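Local coordinates for protein kinase A regulatory subunit, putative (Trypanosoma cruzi, PDB 6FTF), which probably holds the catalytic subunit of a cAMP-independent protein kinase A in check and releases it when nucleosides or their analogues bind its two cyclic-nucleotide-type domains, at residues Tyr21-Phe26 with Ile54-Gly59; Leu39-Val44 with Asn260-Glu265; Tyr84-Gly89 with Asp129-Trp134; Arg151-Tyr156 with Leu177-Ser182. All coordinates share one frame; numbering follows the deposited sequence.

Contact 1 (Tyr21-Phe26 with Ile54-Gly59); sequences YQAPYF and IKVVAG
The extended chain that leads into the N-terminal helical bundle of the first nucleotide-binding domain runs here past the last turns of helix 51-60, with Phe26 and Gly59 joined backbone to backbone. Phe26 N donates to Gly59 O over 2.9 Å in a nearly straight bond (172° at the hydrogen). A second polar link is indirect: water 1 donates to Pro24 O at 2.8 Å and, with its other hydrogen, to Val56 O at 2.8 Å, so it spans the gap about one helical turn before the direct bond. Tyr25 has CG anti to its backbone N (chi1 178°), and the ring presents its edge to the helix, with Tyr25 CD1 3.6 Å from Gly59 CA. Gly59 has no side chain to hold that edge away, and the backbones come close together here. Toward the start of the segment, Ala23 CB meets the CG1 branch of Val56 at 3.8 Å, a small apolar touch continued by Leu144 of helix 138-145, which also lies against Val56. Lys28, just beyond Phe26, bonds through NZ to both Gly59 O and Phe26 O. Phe26 O and Gly59 O, two acceptors, are only 3.4 Å apart, and the ammonium would ease their repulsion. The carbonyls of the final helical turn thus receive an amide, a water and a lysine, and a positive group at this position would probably also suit the partial negative charge of a helix C-terminus.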
# COMPACT_ATOMS: atom_id res chain seq x y z
N TYR A 21 -0.39 -27.34 0.44
CA TYR A 21 0.85 -26.94 -0.20
C TYR A 21 1.89 -26.55 0.85
O TYR A 21 1.61 -25.71 1.72
CB TYR A 21 0.61 -25.77 -1.16
CG TYR A 21 1.88 -25.24 -1.77
CD1 TYR A 21 2.46 -25.86 -2.86
CD2 TYR A 21 2.52 -24.13 -1.22
CE1 TYR A 21 3.63 -25.39 -3.40
CE2 TYR A 21 3.69 -23.65 -1.77
CZ TYR A 21 4.25 -24.28 -2.85
OH TYR A 21 5.41 -23.84 -3.41
N GLN A 22 3.07 -27.14 0.76
CA GLN A 22 4.20 -26.76 1.60
C GLN A 22 5.20 -25.98 0.75
O GLN A 22 5.74 -26.51 -0.22
CB GLN A 22 4.87 -27.96 2.27
CG GLN A 22 5.95 -27.53 3.29
CD GLN A 22 6.76 -28.68 3.89
OE1 GLN A 22 6.21 -29.71 4.26
NE2 GLN A 22 8.07 -28.48 4.00
N ALA A 23 5.46 -24.75 1.13
CA ALA A 23 6.43 -23.95 0.42
C ALA A 23 7.84 -24.48 0.66
O ALA A 23 8.13 -25.05 1.72
CB ALA A 23 6.38 -22.52 0.92
N PRO A 24 8.75 -24.29 -0.29
CA PRO A 24 10.15 -24.59 -0.01
C PRO A 24 10.67 -23.70 1.10
O PRO A 24 10.16 -22.61 1.34
CB PRO A 24 10.85 -24.29 -1.34
CG PRO A 24 9.97 -23.38 -2.05
CD PRO A 24 8.57 -23.67 -1.61
N TYR A 25 11.69 -24.19 1.79
CA TYR A 25 12.35 -23.42 2.83
C TYR A 25 13.84 -23.44 2.56
O TYR A 25 14.45 -24.52 2.53
CB TYR A 25 12.05 -23.93 4.25
CG TYR A 25 12.79 -23.13 5.32
CD1 TYR A 25 12.69 -21.74 5.36
CD2 TYR A 25 13.61 -23.75 6.26
CE1 TYR A 25 13.38 -20.99 6.31
CE2 TYR A 25 14.30 -23.01 7.22
CZ TYR A 25 14.18 -21.63 7.23
OH TYR A 25 14.87 -20.86 8.17
N PHE A 26 14.41 -22.27 2.34
CA PHE A 26 15.85 -22.10 2.23
C PHE A 26 16.27 -21.38 3.49
O PHE A 26 15.84 -20.26 3.75
CB PHE A 26 16.18 -21.28 0.99
CG PHE A 26 15.68 -21.89 -0.28
CD1 PHE A 26 16.40 -22.89 -0.91
CD2 PHE A 26 14.48 -21.49 -0.84
CE1 PHE A 26 15.94 -23.46 -2.07
CE2 PHE A 26 14.02 -22.06 -2.00
CZ PHE A 26 14.75 -23.05 -2.62
N ILE A 54 3.69 -14.59 6.21
CA ILE A 54 4.78 -13.71 5.75
C ILE A 54 6.12 -14.42 5.92
O ILE A 54 6.98 -14.37 5.03
CB ILE A 54 4.76 -12.37 6.52
CG1 ILE A 54 3.60 -11.48 6.05
CG2 ILE A 54 6.11 -11.64 6.39
CD1 ILE A 54 3.78 -10.90 4.67
N LYS A 55 6.33 -15.04 7.08
CA LYS A 55 7.61 -15.67 7.34
C LYS A 55 7.79 -16.94 6.51
O LYS A 55 8.92 -17.23 6.09
CB LYS A 55 7.81 -15.88 8.84
CG LYS A 55 7.99 -14.55 9.56
CD LYS A 55 8.07 -14.68 11.07
CE LYS A 55 9.40 -15.24 11.52
NZ LYS A 55 9.48 -15.35 13.01
N VAL A 56 6.72 -17.67 6.21
CA VAL A 56 6.82 -18.80 5.28
C VAL A 56 7.28 -18.32 3.91
O VAL A 56 8.17 -18.90 3.29
CB VAL A 56 5.48 -19.56 5.18
CG1 VAL A 56 5.51 -20.59 4.07
CG2 VAL A 56 5.13 -20.23 6.50
N VAL A 57 6.65 -17.26 3.41
CA VAL A 57 7.00 -16.72 2.11
C VAL A 57 8.46 -16.27 2.11
O VAL A 57 9.22 -16.58 1.19
CB VAL A 57 6.04 -15.58 1.73
CG1 VAL A 57 6.52 -14.85 0.50
CG2 VAL A 57 4.63 -16.13 1.48
N ALA A 58 8.88 -15.55 3.15
CA ALA A 58 10.27 -15.13 3.27
C ALA A 58 11.21 -16.32 3.22
O ALA A 58 12.25 -16.28 2.53
CB ALA A 58 10.48 -14.29 4.53
N GLY A 59 10.89 -17.38 3.94
CA GLY A 59 11.71 -18.57 3.92
C GLY A 59 11.85 -19.19 2.55
O GLY A 59 12.87 -19.82 2.25
O HOH W 1 9.35 -21.42 3.72

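Contact 2 (Leu39-Val44 with Asn260-Glu265); sequences LLTHNV and NRRHFE
Arg262 NH1 donates to Thr41 O at 2.9 Å, arriving in the carbonyl plane on a lone pair, although the bond is bent to 142° at the hydrogen. The arginine gets there with CG in the crowded position between its own backbone N and carbonyl carbon (chi1 65°) and the chain then extended from CG to NE. Its NH2 has a weak bond to Ser47 O. An Asx turn shapes the arginine's own segment, Asn260 OD1 accepting from Arg262 N at 3.0 Å. Two waters add polar links. Water 2 donates to His42 O at 3.0 Å and to Arg262 O at 2.9 Å, while water 3 donates to Asn43 O at 2.8 Å and lies in the plane of the His263 ring, 2.8 Å from His263 NE2. Packing is built round the same groups. Arg262 lies over the ring of His263, so that His263 CE1 sits over the centre of the Arg262 guanidinium, 3.4 Å above its plane, and the aliphatic CG of Arg262 covers a face of the imidazole. From across the contact the His42 ring comes against the backbone, His42 CD2 lying 3.1 Å from Arg262 O; its ND1 is bonded to Lys38 O. The contact therefore joins the end of helix 30-42 to the turn between strand 254-260 and helix 264-268, with Val44 packed on Met266 and Cys267 of that helix, while Leu40 of the same segment packs on Ile54, Val57 and Ala58 of helix 51-60.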
# COMPACT_ATOMS: atom_id res chain seq x y z
N LEU A 39 10.60 -6.07 3.82
CA LEU A 39 10.21 -5.81 2.44
C LEU A 39 8.79 -6.29 2.18
O LEU A 39 7.99 -5.60 1.55
CB LEU A 39 11.17 -6.51 1.47
CG LEU A 39 12.62 -6.00 1.45
CD1 LEU A 39 13.47 -6.92 0.60
CD2 LEU A 39 12.70 -4.59 0.91
N LEU A 40 8.46 -7.49 2.65
CA LEU A 40 7.15 -8.04 2.36
C LEU A 40 6.03 -7.26 3.04
O LEU A 40 4.96 -7.06 2.45
CB LEU A 40 7.10 -9.50 2.81
CG LEU A 40 8.08 -10.46 2.15
CD1 LEU A 40 7.80 -11.81 2.75
CD2 LEU A 40 7.92 -10.43 0.64
N THR A 41 6.24 -6.83 4.28
CA THR A 41 5.17 -6.15 5.00
C THR A 41 4.91 -4.74 4.50
O THR A 41 3.88 -4.15 4.87
CB THR A 41 5.40 -6.15 6.51
OG1 THR A 41 6.60 -5.45 6.80
CG2 THR A 41 5.46 -7.57 7.08
N HIS A 42 5.80 -4.18 3.69
CA HIS A 42 5.54 -2.88 3.09
C HIS A 42 5.16 -2.97 1.62
O HIS A 42 4.89 -1.93 1.01
CB HIS A 42 6.76 -1.96 3.27
CG HIS A 42 6.98 -1.58 4.70
ND1 HIS A 42 7.60 -2.41 5.61
CD2 HIS A 42 6.60 -0.48 5.39
CE1 HIS A 42 7.62 -1.82 6.79
NE2 HIS A 42 7.03 -0.65 6.68
N ASN A 43 5.11 -4.16 1.05
CA ASN A 43 4.75 -4.34 -0.35
C ASN A 43 3.31 -4.82 -0.45
O ASN A 43 2.92 -5.79 0.19
CB ASN A 43 5.70 -5.34 -1.01
CG ASN A 43 5.42 -5.50 -2.48
OD1 ASN A 43 4.39 -6.05 -2.87
ND2 ASN A 43 6.33 -5.03 -3.32
N VAL A 44 2.53 -4.14 -1.28
CA VAL A 44 1.09 -4.36 -1.31
C VAL A 44 0.68 -5.77 -1.69
O VAL A 44 -0.46 -6.17 -1.39
CB VAL A 44 0.36 -3.35 -2.21
CG1 VAL A 44 0.68 -1.93 -1.80
CG2 VAL A 44 0.68 -3.61 -3.69
N ASN A 260 -3.53 0.70 5.47
CA ASN A 260 -2.59 0.78 6.58
C ASN A 260 -1.39 1.66 6.25
O ASN A 260 -0.89 1.68 5.12
CB ASN A 260 -2.13 -0.62 6.99
CG ASN A 260 -1.40 -0.61 8.31
OD1 ASN A 260 -0.17 -0.51 8.37
ND2 ASN A 260 -2.15 -0.65 9.39
N ARG A 261 -0.88 2.33 7.28
CA ARG A 261 0.27 3.21 7.14
C ARG A 261 1.47 2.51 6.51
O ARG A 261 2.23 3.15 5.80
CB ARG A 261 0.63 3.78 8.51
CG ARG A 261 1.61 4.91 8.49
CD ARG A 261 1.75 5.48 9.88
NE ARG A 261 2.67 6.60 9.91
CZ ARG A 261 2.98 7.26 11.03
NH1 ARG A 261 2.43 6.92 12.19
NH2 ARG A 261 3.84 8.26 10.98
N ARG A 262 1.65 1.21 6.76
CA ARG A 262 2.82 0.53 6.20
C ARG A 262 2.80 0.48 4.68
O ARG A 262 3.86 0.28 4.08
CB ARG A 262 2.96 -0.88 6.78
CG ARG A 262 1.86 -1.84 6.44
CD ARG A 262 1.80 -3.03 7.43
NE ARG A 262 0.61 -3.89 7.30
CZ ARG A 262 0.57 -5.07 6.69
NH1 ARG A 262 1.65 -5.58 6.11
NH2 ARG A 262 -0.56 -5.77 6.66
N HIS A 263 1.64 0.67 4.06
CA HIS A 263 1.51 0.64 2.61
C HIS A 263 1.38 2.02 2.01
O HIS A 263 1.28 2.15 0.78
CB HIS A 263 0.30 -0.21 2.23
CG HIS A 263 0.43 -1.62 2.68
ND1 HIS A 263 -0.51 -2.24 3.47
CD2 HIS A 263 1.42 -2.53 2.49
CE1 HIS A 263 -0.12 -3.47 3.72
NE2 HIS A 263 1.06 -3.67 3.15
N PHE A 264 1.42 3.07 2.82
CA PHE A 264 1.16 4.42 2.34
C PHE A 264 2.17 4.85 1.29
O PHE A 264 1.81 5.37 0.23
CB PHE A 264 1.15 5.38 3.53
CG PHE A 264 0.97 6.82 3.18
CD1 PHE A 264 -0.24 7.29 2.71
CD2 PHE A 264 2.00 7.73 3.38
CE1 PHE A 264 -0.41 8.63 2.41
CE2 PHE A 264 1.82 9.07 3.09
CZ PHE A 264 0.61 9.52 2.61
N GLU A 265 3.46 4.68 1.59
CA GLU A 265 4.50 5.12 0.66
C GLU A 265 4.34 4.43 -0.69
O GLU A 265 4.37 5.08 -1.75
CB GLU A 265 5.88 4.84 1.25
CG GLU A 265 7.02 5.35 0.41
CD GLU A 265 7.00 6.87 0.30
OE1 GLU A 265 6.66 7.53 1.30
OE2 GLU A 265 7.33 7.39 -0.79
O HOH W 2 4.85 1.00 1.46
O HOH W 3 2.26 -6.22 2.84

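Contact 3 (Tyr84-Gly89 with Asp129-Trp134); sequences YIIQSG and DELIAW
Ile132 O is gripped by two successive amides of the facing chain: Gln87 N donates to it at 2.8 Å and Ser88 N at 3.3 Å, the latter weakly. This is a classic beta bulge, Gln87 and Ser88 together facing Ile132, and it shifts the register by one residue where the chain turns a corner at Gln87. Ile132 N answers with a 2.9 Å bond to Ser88 O. Before the bulge the pairing is regular and antiparallel, Ile85 N giving 2.8 Å to Trp134 O and Trp134 N giving 2.9 Å to Ile85 O. Gln87, its CG anti to the backbone N (chi1 173°) and its chain extended, runs beside the indole, where Trp134 NE1 donates to Gln87 OE1 at 2.9 Å with the amide and ring planes 29° apart. Ile132 lies alongside the same glutamine, and Ile132 CD1 touches Ser88 OG at 3.6 Å. The side chains of Ile86 and Leu131 cross at about a right angle, their CD1 atoms 4.2 Å apart. Ala133 shares a sheet face with Ile86, and its CB meets the Tyr84 ring edge. The strands belong to the beta roll of the first nucleotide-binding domain. The indole N-H is thus paired with Gln87 OE1 where Trp134 packs on Leu35, Ile36 and Leu39 of helix 30-42, which would help to set the rotation of the Gln87 amide.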
# COMPACT_ATOMS: atom_id res chain seq x y z
N TYR A 84 9.97 -11.05 -8.18
CA TYR A 84 11.18 -10.43 -7.64
C TYR A 84 10.76 -9.26 -6.76
O TYR A 84 10.01 -8.40 -7.22
CB TYR A 84 12.05 -9.87 -8.76
CG TYR A 84 12.61 -10.92 -9.67
CD1 TYR A 84 11.84 -11.49 -10.65
CD2 TYR A 84 13.91 -11.36 -9.51
CE1 TYR A 84 12.37 -12.48 -11.48
CE2 TYR A 84 14.44 -12.33 -10.31
CZ TYR A 84 13.67 -12.90 -11.28
OH TYR A 84 14.24 -13.88 -12.06
N ILE A 85 11.22 -9.23 -5.52
CA ILE A 85 11.03 -8.09 -4.63
C ILE A 85 12.39 -7.42 -4.48
O ILE A 85 13.38 -8.07 -4.11
CB ILE A 85 10.45 -8.51 -3.26
CG1 ILE A 85 9.18 -9.35 -3.43
CG2 ILE A 85 10.17 -7.25 -2.41
CD1 ILE A 85 8.05 -8.66 -4.19
N ILE A 86 12.47 -6.15 -4.81
CA ILE A 86 13.74 -5.45 -4.87
C ILE A 86 14.19 -5.03 -3.48
O ILE A 86 13.50 -4.29 -2.77
CB ILE A 86 13.62 -4.23 -5.79
CG1 ILE A 86 13.27 -4.66 -7.21
CG2 ILE A 86 14.91 -3.43 -5.77
CD1 ILE A 86 12.87 -3.52 -8.11
N GLN A 87 15.38 -5.49 -3.08
CA GLN A 87 16.03 -5.01 -1.87
C GLN A 87 16.67 -3.65 -2.09
O GLN A 87 16.48 -2.71 -1.30
CB GLN A 87 17.08 -6.01 -1.40
CG GLN A 87 17.92 -5.53 -0.23
CD GLN A 87 18.95 -6.55 0.18
OE1 GLN A 87 18.65 -7.74 0.38
NE2 GLN A 87 20.20 -6.11 0.30
N SER A 88 17.42 -3.50 -3.18
CA SER A 88 18.04 -2.23 -3.51
C SER A 88 18.30 -2.21 -5.00
O SER A 88 18.45 -3.26 -5.65
CB SER A 88 19.32 -2.01 -2.71
OG SER A 88 20.24 -3.06 -2.89
N GLY A 89 18.36 -1.01 -5.55
CA GLY A 89 18.51 -0.81 -6.98
C GLY A 89 17.19 -0.43 -7.62
O GLY A 89 16.11 -0.52 -7.03
N ASP A 129 23.68 0.78 -10.80
CA ASP A 129 24.89 -0.02 -10.99
C ASP A 129 24.64 -1.49 -10.67
O ASP A 129 25.11 -2.38 -11.39
CB ASP A 129 26.04 0.49 -10.12
CG ASP A 129 26.60 1.82 -10.59
OD1 ASP A 129 26.51 2.13 -11.79
OD2 ASP A 129 27.15 2.55 -9.72
N GLU A 130 23.94 -1.75 -9.57
CA GLU A 130 23.57 -3.10 -9.17
C GLU A 130 22.11 -3.10 -8.73
O GLU A 130 21.55 -2.06 -8.41
CB GLU A 130 24.42 -3.64 -8.00
CG GLU A 130 25.92 -3.60 -8.23
CD GLU A 130 26.56 -2.30 -7.78
OE1 GLU A 130 25.94 -1.54 -7.00
OE2 GLU A 130 27.70 -2.04 -8.21
N LEU A 131 21.53 -4.29 -8.68
CA LEU A 131 20.22 -4.50 -8.09
C LEU A 131 20.24 -5.84 -7.38
O LEU A 131 20.76 -6.83 -7.91
CB LEU A 131 19.13 -4.42 -9.16
CG LEU A 131 17.69 -4.57 -8.68
CD1 LEU A 131 16.74 -3.79 -9.61
CD2 LEU A 131 17.26 -6.04 -8.63
N ILE A 132 19.71 -5.85 -6.16
CA ILE A 132 19.60 -7.06 -5.35
C ILE A 132 18.12 -7.32 -5.14
O ILE A 132 17.38 -6.42 -4.75
CB ILE A 132 20.30 -6.88 -3.99
CG1 ILE A 132 21.78 -6.57 -4.16
CG2 ILE A 132 20.10 -8.12 -3.11
CD1 ILE A 132 22.43 -5.94 -2.95
N ALA A 133 17.70 -8.56 -5.38
CA ALA A 133 16.30 -8.93 -5.23
C ALA A 133 16.16 -10.24 -4.49
O ALA A 133 17.07 -11.07 -4.46
CB ALA A 133 15.63 -9.07 -6.59
N TRP A 134 14.98 -10.43 -3.91
CA TRP A 134 14.56 -11.70 -3.33
C TRP A 134 13.47 -12.28 -4.23
O TRP A 134 12.55 -11.57 -4.65
CB TRP A 134 14.09 -11.52 -1.89
CG TRP A 134 15.23 -11.14 -1.00
CD1 TRP A 134 15.64 -9.87 -0.68
CD2 TRP A 134 16.16 -12.03 -0.37
NE1 TRP A 134 16.75 -9.93 0.13
CE2 TRP A 134 17.09 -11.24 0.33
CE3 TRP A 134 16.29 -13.42 -0.31
CZ2 TRP A 134 18.12 -11.79 1.07
CZ3 TRP A 134 17.32 -13.96 0.43
CH2 TRP A 134 18.23 -13.15 1.11

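Contact 4 (Arg151-Tyr156 with Leu177-Ser182); sequences RRRETY and LADALS
Helix 149-160 passes over the type I turn from Ala178 to Leu181, where helix 171-178 gives way to strand 181-186, and the backbones are nearest at Arg153 and Ala178, with CA atoms 5.4 Å apart. Arg153, extended from CG to NE, grips Asp179 side-on with two nitrogens. Arg153 NE donates to Asp179 OD1 at 2.8 Å in an almost straight bond (174°), and Arg153 NH2 to Asp179 OD2 at 2.8 Å, each oxygen met on its syn side while the guanidinium and carboxylate planes stand 27° apart. Its remaining NH1 bonds Tyr116 OH, which would help fix the guanidinium's rotation. Arg152 works differently: its chain bends at chi3 (-57°), Arg152 CD rests 3.3 Å from Ala178 O, and the charged end reaches its partners through water. Water 5 takes the N-H of Arg152 NE and donates to Leu181 O at 2.7 Å; water 4 takes one from Arg152 NH1 and donates to Asp179 OD1 at 2.7 Å, so that this oxygen accepts from the salt bridge and the water together. The helix-loop-helix order, with strand 181-186 next, fits the N3A motif that opens a cyclic-nucleotide-binding domain in PKA regulatory subunits, here the second one. Behind the arginines Tyr156 is sandwiched. Leu181 CB makes a CH-pi contact 3.9 Å from the centroid of the Tyr156 ring, and Thr155 CG2 lies over the centre of the opposite face. Tyr156 CB touches Ala178 CB at 4.0 Å, and at the ring's far end OH is hydrogen-bonded to Ser183 OG.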
# COMPACT_ATOMS: atom_id res chain seq x y z
N ARG A 151 -10.47 -10.58 -6.82
CA ARG A 151 -11.71 -10.11 -6.23
C ARG A 151 -11.52 -8.77 -5.54
O ARG A 151 -12.38 -7.89 -5.63
CB ARG A 151 -12.21 -11.15 -5.21
CG ARG A 151 -13.43 -10.73 -4.42
CD ARG A 151 -13.76 -11.80 -3.37
NE ARG A 151 -14.94 -11.47 -2.59
CZ ARG A 151 -16.19 -11.75 -2.95
NH1 ARG A 151 -16.45 -12.39 -4.09
NH2 ARG A 151 -17.20 -11.40 -2.17
N ARG A 152 -10.40 -8.61 -4.83
CA ARG A 152 -10.14 -7.35 -4.15
C ARG A 152 -10.00 -6.21 -5.14
O ARG A 152 -10.55 -5.13 -4.96
CB ARG A 152 -8.90 -7.49 -3.28
CG ARG A 152 -8.61 -6.28 -2.41
CD ARG A 152 -7.35 -6.43 -1.59
NE ARG A 152 -7.37 -7.62 -0.74
CZ ARG A 152 -6.70 -8.75 -0.96
NH1 ARG A 152 -5.87 -8.88 -1.98
NH2 ARG A 152 -6.82 -9.75 -0.12
N ARG A 153 -9.27 -6.45 -6.22
CA ARG A 153 -9.16 -5.44 -7.27
C ARG A 153 -10.54 -5.09 -7.85
O ARG A 153 -10.83 -3.92 -8.09
CB ARG A 153 -8.18 -5.90 -8.34
CG ARG A 153 -6.72 -5.81 -7.87
CD ARG A 153 -5.76 -6.56 -8.79
NE ARG A 153 -4.40 -6.20 -8.45
CZ ARG A 153 -3.46 -5.83 -9.30
NH1 ARG A 153 -3.66 -5.89 -10.61
NH2 ARG A 153 -2.29 -5.45 -8.84
N GLU A 154 -11.39 -6.09 -8.09
CA GLU A 154 -12.76 -5.84 -8.57
C GLU A 154 -13.55 -5.00 -7.58
O GLU A 154 -14.40 -4.20 -7.97
CB GLU A 154 -13.51 -7.15 -8.78
CG GLU A 154 -13.20 -7.85 -10.06
CD GLU A 154 -13.33 -6.95 -11.28
OE1 GLU A 154 -14.44 -6.42 -11.49
OE2 GLU A 154 -12.32 -6.77 -12.00
N THR A 155 -13.32 -5.20 -6.29
CA THR A 155 -14.09 -4.50 -5.27
C THR A 155 -13.86 -3.01 -5.35
O THR A 155 -14.80 -2.23 -5.16
CB THR A 155 -13.72 -5.04 -3.89
OG1 THR A 155 -14.08 -6.42 -3.82
CG2 THR A 155 -14.44 -4.30 -2.77
N TYR A 156 -12.63 -2.59 -5.67
CA TYR A 156 -12.29 -1.18 -5.56
C TYR A 156 -12.04 -0.42 -6.86
O TYR A 156 -12.12 0.81 -6.84
CB TYR A 156 -11.07 -0.98 -4.63
CG TYR A 156 -11.32 -1.53 -3.26
CD1 TYR A 156 -12.22 -0.93 -2.39
CD2 TYR A 156 -10.72 -2.69 -2.84
CE1 TYR A 156 -12.49 -1.47 -1.14
CE2 TYR A 156 -10.98 -3.23 -1.60
CZ TYR A 156 -11.87 -2.63 -0.77
OH TYR A 156 -12.15 -3.20 0.46
N LEU A 177 -2.96 0.36 -5.31
CA LEU A 177 -3.68 0.82 -4.12
C LEU A 177 -4.74 -0.20 -3.72
O LEU A 177 -4.88 -0.55 -2.54
CB LEU A 177 -4.28 2.20 -4.40
CG LEU A 177 -5.21 2.73 -3.33
CD1 LEU A 177 -4.53 2.89 -1.98
CD2 LEU A 177 -5.78 4.05 -3.78
N ALA A 178 -5.53 -0.68 -4.68
CA ALA A 178 -6.59 -1.64 -4.37
C ALA A 178 -6.04 -2.86 -3.65
O ALA A 178 -6.72 -3.44 -2.78
CB ALA A 178 -7.32 -2.07 -5.64
N ASP A 179 -4.84 -3.31 -4.03
CA ASP A 179 -4.22 -4.49 -3.41
C ASP A 179 -4.10 -4.35 -1.89
O ASP A 179 -4.03 -5.36 -1.19
CB ASP A 179 -2.80 -4.68 -3.97
CG ASP A 179 -2.75 -5.28 -5.36
OD1 ASP A 179 -3.64 -6.10 -5.71
OD2 ASP A 179 -1.79 -4.95 -6.11
N ALA A 180 -4.02 -3.12 -1.38
CA ALA A 180 -3.79 -2.85 0.03
C ALA A 180 -5.04 -2.39 0.76
O ALA A 180 -4.96 -2.08 1.96
CB ALA A 180 -2.68 -1.80 0.19
N LEU A 181 -6.21 -2.37 0.12
CA LEU A 181 -7.42 -1.85 0.74
C LEU A 181 -8.29 -2.97 1.30
O LEU A 181 -8.38 -4.07 0.74
CB LEU A 181 -8.26 -1.05 -0.26
CG LEU A 181 -7.64 0.24 -0.77
CD1 LEU A 181 -8.54 0.84 -1.84
CD2 LEU A 181 -7.42 1.23 0.34
N SER A 182 -8.95 -2.65 2.40
CA SER A 182 -10.06 -3.43 2.92
C SER A 182 -11.19 -2.47 3.22
O SER A 182 -11.03 -1.26 3.10
CB SER A 182 -9.66 -4.25 4.16
OG SER A 182 -9.31 -3.39 5.23
O HOH W 4 -5.72 -7.38 -4.52
O HOH W 5 -9.27 -6.59 1.20

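From the N terminus, contact 1 closes a short, mostly helical loop, bringing 21-26 back to helix 51-60. Contact 2 starts within that loop, at the end of helix 30-42, and is completed only at 260-265, so the two cross; Leu40 packs against Ile54, Ala58 and Val57 where they meet. Contacts 3 and 4 fall in series within the long span of contact 2: the first pairs strands of the N-terminal beta roll, the second joins helix 149-160 to the turn between helix 171-178 and strand 181-186. Contact 2 touches both, Leu39 packing on Gln87 and Trp134, and Val44 on Asp179 and Ala180. The end of helix 30-42 thus links both nucleotide-binding domains.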